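PDB 5IPW: oligopeptide ABC transporter, periplasmic oligopeptide-binding protein, putative from Thermotoga maritima MSB8, which probably binds oligopeptides in the periplasm and delivers them to an ABC transporter for uptake. Local coordinates for residues Y111-R116 / V167-S172; V119-G124 / G189-Y194. One frame throughout, in Å; residues are numbered along the deposited sequence.

Contact 1: Y111-R116 / V167-S172; sequences YIFHLR and VKFEFS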
loop_
_atom_site.group_PDB
_atom_site.type_symbol
_atom_site.label_atom_id
_atom_site.label_comp_id
_atom_site.label_asym_id
_atom_site.label_seq_id
_atom_site.Cartn_x
_atom_site.Cartn_y
_atom_site.Cartn_z
ATOM N N TYR A 111 13.719 15.359 11.748
ATOM C CA TYR A 111 12.292 15.298 12.057
ATOM C C TYR A 111 12.115 15.175 13.559
ATOM O O TYR A 111 12.761 14.343 14.194
ATOM C CB TYR A 111 11.650 14.096 11.372
ATOM C CG TYR A 111 11.761 14.121 9.867
ATOM C CD1 TYR A 111 12.854 13.556 9.223
ATOM C CD2 TYR A 111 10.775 14.719 9.088
ATOM C CE1 TYR A 111 12.960 13.577 7.842
ATOM C CE2 TYR A 111 10.870 14.744 7.707
ATOM C CZ TYR A 111 11.965 14.173 7.088
ATOM O OH TYR A 111 12.064 14.191 5.716
ATOM N N ILE A 112 11.257 16.021 14.121
ATOM C CA ILE A 112 10.887 15.932 15.529
ATOM C C ILE A 112 9.448 15.445 15.617
ATOM O O ILE A 112 8.571 15.980 14.944
ATOM C CB ILE A 112 11.005 17.297 16.249
ATOM C CG1 ILE A 112 12.453 17.574 16.666
ATOM C CG2 ILE A 112 10.149 17.331 17.511
ATOM C CD1 ILE A 112 13.418 17.787 15.525
ATOM N N PHE A 113 9.214 14.435 16.449
ATOM C CA PHE A 113 7.861 13.971 16.749
ATOM C C PHE A 113 7.544 14.247 18.210
ATOM O O PHE A 113 8.324 13.898 19.099
ATOM C CB PHE A 113 7.711 12.478 16.461
ATOM C CG PHE A 113 7.725 12.139 15.004
ATOM C CD1 PHE A 113 6.567 12.216 14.253
ATOM C CD2 PHE A 113 8.899 11.741 14.382
ATOM C CE1 PHE A 113 6.575 11.911 12.901
ATOM C CE2 PHE A 113 8.915 11.428 13.036
ATOM C CZ PHE A 113 7.750 11.515 12.291
ATOM N N HIS A 114 6.390 14.871 18.440
ATOM C CA HIS A 114 5.946 15.230 19.777
ATOM C C HIS A 114 4.930 14.220 20.274
ATOM O O HIS A 114 3.840 14.092 19.718
ATOM C CB HIS A 114 5.339 16.628 19.773
ATOM C CG HIS A 114 6.299 17.690 19.344
ATOM N ND1 HIS A 114 7.121 18.350 20.232
ATOM C CD2 HIS A 114 6.584 18.191 18.119
ATOM C CE1 HIS A 114 7.862 19.221 19.572
ATOM N NE2 HIS A 114 7.558 19.144 18.289
ATOM N N LEU A 115 5.300 13.512 21.331
ATOM C CA LEU A 115 4.499 12.422 21.854
ATOM C C LEU A 115 3.497 12.925 22.874
ATOM O O LEU A 115 3.513 14.100 23.249
ATOM C CB LEU A 115 5.408 11.369 22.487
ATOM C CG LEU A 115 6.543 10.848 21.602
ATOM C CD1 LEU A 115 7.267 9.714 22.310
ATOM C CD2 LEU A 115 6.027 10.390 20.249
ATOM N N ARG A 116 2.641 12.016 23.330
ATOM C CA ARG A 116 1.526 12.358 24.188
ATOM C C ARG A 116 1.901 11.872 25.575
ATOM O O ARG A 116 2.120 10.677 25.794
ATOM C CB ARG A 116 0.232 11.712 23.670
ATOM C CG ARG A 116 0.199 11.576 22.147
ATOM C CD ARG A 116 -1.013 10.829 21.609
ATOM N NE ARG A 116 -2.110 11.764 21.499
ATOM C CZ ARG A 116 -2.577 12.298 20.378
ATOM N NH1 ARG A 116 -2.105 11.981 19.179
ATOM N NH2 ARG A 116 -3.564 13.170 20.473
ATOM N N VAL A 167 11.040 12.910 20.340
ATOM C CA VAL A 167 12.021 12.068 19.670
ATOM C C VAL A 167 12.465 12.785 18.404
ATOM O O VAL A 167 11.648 13.384 17.694
ATOM C CB VAL A 167 11.464 10.654 19.346
ATOM C CG1 VAL A 167 10.181 10.719 18.530
ATOM C CG2 VAL A 167 12.512 9.796 18.638
ATOM N N LYS A 168 13.766 12.721 18.140
ATOM C CA LYS A 168 14.378 13.416 17.022
ATOM C C LYS A 168 15.060 12.407 16.118
ATOM O O LYS A 168 15.890 11.627 16.573
ATOM C CB LYS A 168 15.397 14.442 17.542
ATOM C CG LYS A 168 16.278 15.088 16.477
ATOM C CD LYS A 168 17.198 16.145 17.074
ATOM C CE LYS A 168 18.181 16.687 16.042
ATOM N NZ LYS A 168 18.761 17.995 16.449
ATOM N N PHE A 169 14.690 12.422 14.844
ATOM C CA PHE A 169 15.362 11.633 13.819
ATOM C C PHE A 169 16.212 12.590 13.002
ATOM O O PHE A 169 15.666 13.452 12.317
ATOM C CB PHE A 169 14.341 10.964 12.890
ATOM C CG PHE A 169 13.509 9.899 13.553
ATOM C CD1 PHE A 169 12.402 10.237 14.317
ATOM C CD2 PHE A 169 13.814 8.554 13.387
ATOM C CE1 PHE A 169 11.630 9.259 14.918
ATOM C CE2 PHE A 169 13.044 7.571 13.988
ATOM C CZ PHE A 169 11.951 7.924 14.754
ATOM N N GLU A 170 17.535 12.460 13.091
ATOM C CA GLU A 170 18.451 13.269 12.284
ATOM C C GLU A 170 19.119 12.387 11.246
ATOM O O GLU A 170 19.867 11.469 11.588
ATOM C CB GLU A 170 19.516 13.946 13.151
ATOM C CG GLU A 170 20.526 14.775 12.359
ATOM C CD GLU A 170 21.295 15.768 13.217
ATOM O OE1 GLU A 170 21.606 16.871 12.716
ATOM O OE2 GLU A 170 21.579 15.451 14.394
ATOM N N PHE A 171 18.845 12.669 9.978
ATOM C CA PHE A 171 19.462 11.939 8.877
ATOM C C PHE A 171 20.718 12.662 8.384
ATOM O O PHE A 171 20.858 13.871 8.566
ATOM C CB PHE A 171 18.466 11.786 7.726
ATOM C CG PHE A 171 17.342 10.839 8.018
ATOM C CD1 PHE A 171 17.507 9.479 7.829
ATOM C CD2 PHE A 171 16.115 11.306 8.471
ATOM C CE1 PHE A 171 16.473 8.596 8.093
ATOM C CE2 PHE A 171 15.076 10.430 8.735
ATOM C CZ PHE A 171 15.256 9.072 8.546
ATOM N N SER A 172 21.634 11.917 7.773
ATOM C CA SER A 172 22.751 12.529 7.060
ATOM C C SER A 172 22.218 12.989 5.715
ATOM O O SER A 172 21.831 12.151 4.915
ATOM C CB SER A 172 23.885 11.525 6.852
ATOM O OG SER A 172 23.403 10.298 6.332
#

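Contact 2: V119-G124 / G189-Y194; sequences VKWSDG and GAPAHY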
loop_
_atom_site.group_PDB
_atom_site.type_symbol
_atom_site.label_atom_id
_atom_site.label_comp_id
_atom_site.label_asym_id
_atom_site.label_seq_id
_atom_site.Cartn_x
_atom_site.Cartn_y
_atom_site.Cartn_z
ATOM N N VAL A 119 0.839 8.377 28.060
ATOM C CA VAL A 119 0.511 7.154 27.347
ATOM C C VAL A 119 1.190 5.987 28.041
ATOM O O VAL A 119 2.381 6.034 28.341
ATOM C CB VAL A 119 0.963 7.180 25.878
ATOM C CG1 VAL A 119 0.839 5.793 25.258
ATOM C CG2 VAL A 119 0.145 8.181 25.080
ATOM N N LYS A 120 0.424 4.932 28.276
ATOM C CA LYS A 120 0.943 3.749 28.915
ATOM C C LYS A 120 0.806 2.546 27.995
ATOM O O LYS A 120 -0.141 2.461 27.219
ATOM C CB LYS A 120 0.214 3.523 30.247
ATOM C CG LYS A 120 0.681 4.467 31.350
ATOM C CD LYS A 120 -0.329 4.608 32.485
ATOM C CE LYS A 120 -0.853 6.036 32.638
ATOM N NZ LYS A 120 -1.650 6.524 31.478
ATOM N N TRP A 121 1.774 1.635 28.079
ATOM C CA TRP A 121 1.685 0.326 27.426
ATOM C C TRP A 121 0.525 -0.469 28.005
ATOM O O TRP A 121 -0.002 -0.121 29.062
ATOM C CB TRP A 121 2.980 -0.472 27.630
ATOM C CG TRP A 121 4.169 0.103 26.933
ATOM C CD1 TRP A 121 5.069 0.998 27.441
ATOM C CD2 TRP A 121 4.595 -0.177 25.600
ATOM N NE1 TRP A 121 6.022 1.297 26.503
ATOM C CE2 TRP A 121 5.754 0.593 25.360
ATOM C CE3 TRP A 121 4.105 -0.994 24.579
ATOM C CZ2 TRP A 121 6.434 0.562 24.142
ATOM C CZ3 TRP A 121 4.778 -1.025 23.371
ATOM C CH2 TRP A 121 5.925 -0.247 23.160
ATOM N N SER A 122 0.149 -1.554 27.327
ATOM C CA SER A 122 -1.012 -2.369 27.727
ATOM C C SER A 122 -0.896 -3.018 29.118
ATOM O O SER A 122 -1.896 -3.432 29.694
ATOM C CB SER A 122 -1.297 -3.435 26.670
ATOM O OG SER A 122 -0.178 -4.287 26.485
ATOM N N ASP A 123 0.314 -3.092 29.656
ATOM C CA ASP A 123 0.534 -3.558 31.029
ATOM C C ASP A 123 0.576 -2.433 32.069
ATOM O O ASP A 123 0.743 -2.709 33.255
ATOM C CB ASP A 123 1.845 -4.355 31.124
ATOM C CG ASP A 123 3.090 -3.482 30.951
ATOM O OD1 ASP A 123 2.989 -2.367 30.414
ATOM O OD2 ASP A 123 4.186 -3.924 31.345
ATOM N N GLY A 124 0.455 -1.177 31.630
ATOM C CA GLY A 124 0.464 -0.031 32.546
ATOM C C GLY A 124 1.753 0.776 32.559
ATOM O O GLY A 124 1.760 1.912 33.009
ATOM N N GLY A 189 7.938 2.073 18.055
ATOM C CA GLY A 189 8.984 1.474 18.885
ATOM C C GLY A 189 8.553 0.178 19.541
ATOM O O GLY A 189 7.646 -0.493 19.062
ATOM N N ALA A 190 9.214 -0.169 20.642
ATOM C CA ALA A 190 8.948 -1.417 21.348
ATOM C C ALA A 190 9.220 -1.238 22.842
ATOM O O ALA A 190 9.952 -0.332 23.235
ATOM C CB ALA A 190 9.814 -2.529 20.772
ATOM N N PRO A 191 8.631 -2.103 23.682
ATOM C CA PRO A 191 8.667 -1.902 25.136
ATOM C C PRO A 191 9.984 -2.309 25.786
ATOM O O PRO A 191 10.159 -3.456 26.197
ATOM C CB PRO A 191 7.517 -2.779 25.630
ATOM C CG PRO A 191 7.429 -3.873 24.622
ATOM C CD PRO A 191 7.795 -3.256 23.304
ATOM N N ALA A 192 10.898 -1.351 25.886
ATOM C CA ALA A 192 12.211 -1.585 26.477
ATOM C C ALA A 192 12.116 -2.165 27.883
ATOM O O ALA A 192 12.906 -3.027 28.256
ATOM C CB ALA A 192 13.006 -0.297 26.499
ATOM N N HIS A 193 11.142 -1.708 28.661
ATOM C CA HIS A 193 11.006 -2.172 30.046
ATOM C C HIS A 193 10.769 -3.681 30.125
ATOM O O HIS A 193 11.145 -4.321 31.112
ATOM C CB HIS A 193 9.891 -1.410 30.772
ATOM C CG HIS A 193 8.508 -1.825 30.378
ATOM N ND1 HIS A 193 7.896 -1.385 29.223
ATOM C CD2 HIS A 193 7.614 -2.635 30.994
ATOM C CE1 HIS A 193 6.686 -1.912 29.140
ATOM N NE2 HIS A 193 6.488 -2.671 30.206
ATOM N N TYR A 194 10.142 -4.236 29.086
ATOM C CA TYR A 194 9.902 -5.671 28.989
ATOM C C TYR A 194 11.027 -6.408 28.270
ATOM O O TYR A 194 11.397 -7.499 28.685
ATOM C CB TYR A 194 8.584 -5.952 28.258
ATOM C CG TYR A 194 8.304 -7.431 28.039
ATOM C CD1 TYR A 194 7.888 -8.248 29.087
ATOM C CD2 TYR A 194 8.459 -8.011 26.779
ATOM C CE1 TYR A 194 7.638 -9.601 28.889
ATOM C CE2 TYR A 194 8.205 -9.361 26.569
ATOM C CZ TYR A 194 7.802 -10.152 27.625
ATOM O OH TYR A 194 7.554 -11.484 27.412
#

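Contact 1: Y111-R116 / V167-S172
Tyr111 and Phe169 form a hydrogen-bonded antiparallel pair between two neighbouring inner strands, 110-115 and 166-171, of a five-stranded antiparallel sheet, part of the solute-binding (family 5) fold. The strand directions differ by 166°. The evidence for the register is a ladder of four backbone bonds: Tyr111 N to Phe169 O and Phe169 N to Tyr111 O, both 2.8 Å, then Phe113 N to Val167 O at 2.9 Å and Val167 N to Phe113 O at 3.1 Å. The side chains of Tyr111, Phe113, Val167 and Phe169 share one face. There Phe113 CD2 comes to 3.7 Å from Phe169 CE1, the ring planes being turned 89° apart in an oblique meeting, while Val167 CG1 lies against Phe113 CB. Tyr111 CD1 meets the edge of the Phe171 ring, 3.9 Å from Phe171 CE2. On the other face Ile112 CD1 reaches Lys168 CG at 4.0 Å. Further out, Phe178 meets the rings of Tyr111, Phe169 and Phe171, and Ile132 of helix 129-140 lies on Val167 and Phe169. An alanine in place of Tyr111 would probably leave the edge of Phe171 without this aromatic neighbour and the carbonyl of Tyr175 without its hydroxyl partner. Chi1 of -60° sets CG of Tyr111 anti to the carbonyl carbon, beside the backbone N; at the far end of the ring OH is hydrogen-bonded to Tyr175 O.

Contact 2: V119-G124 / G189-Y194
Trp121 lays one face of its indole against Pro191, the residue at the N-cap position of helix 192-195. The contact is a CH-pi interaction by direct measure: Pro191 CB sits 3.6 Å from the centroid of the six-membered ring and only 4° off the ring normal. The two side chains cross at about a right angle, and Trp121 CH2 comes to 3.5 Å from Pro191 CD. The CB bond of Trp121 points toward segment 189-194, and CG lies anti to the carbonyl carbon, beside the backbone N. Near the five-membered ring His193 slides past in the opposite sense, its CE1 at 3.7 Å from Trp121 CD1, and the two rings meet obliquely.

The imidazole has a second partner. His193 NE2 donates to Asp123 OD2 at 2.9 Å, on the syn side of the carboxylate and close to the imidazole plane; the N-H...O angle is 161°. Both residues hold CG between backbone N and carbonyl carbon. Their side chains reach toward each other tip to tip, with the carboxylate and ring planes 34° apart. Asp123 lies within the type I turn from Trp121 to Gly124, and its OD1 accepts the amide N of Ala125, an Asx turn that fixes the carboxylate.

Asp131 of helix 129-140 bonds to both segments, OD2 to Trp121 NE1 and OD1 to Ala192 N, so a single carboxylate holds the two together. The contact therefore sets buried apolar packing of Trp121 on Pro191 beside an exposed histidine-carboxylate hydrogen bond, and the nearby carboxylate would probably favour a protonated His193.

Both contacts belong to the same part of the fold, with centres about 19 Å apart. Segment 119-124 follows strand 110-115 in the chain, and segment 189-194 comes after strand 166-171, so the strands paired in contact 1 lead on to the loop and the start of helix 192-195 that meet in contact 2. Contact 1 is buried, held by regular backbone bonds and aromatic packing; contact 2 is only partly buried, its backbones are not paired, and it relies on indole-proline packing, with its histidine-carboxylate bond at the exposed side chains. Helix 129-140 touches both contacts, through apolar side chains at contact 1 and through a carboxylate at contact 2.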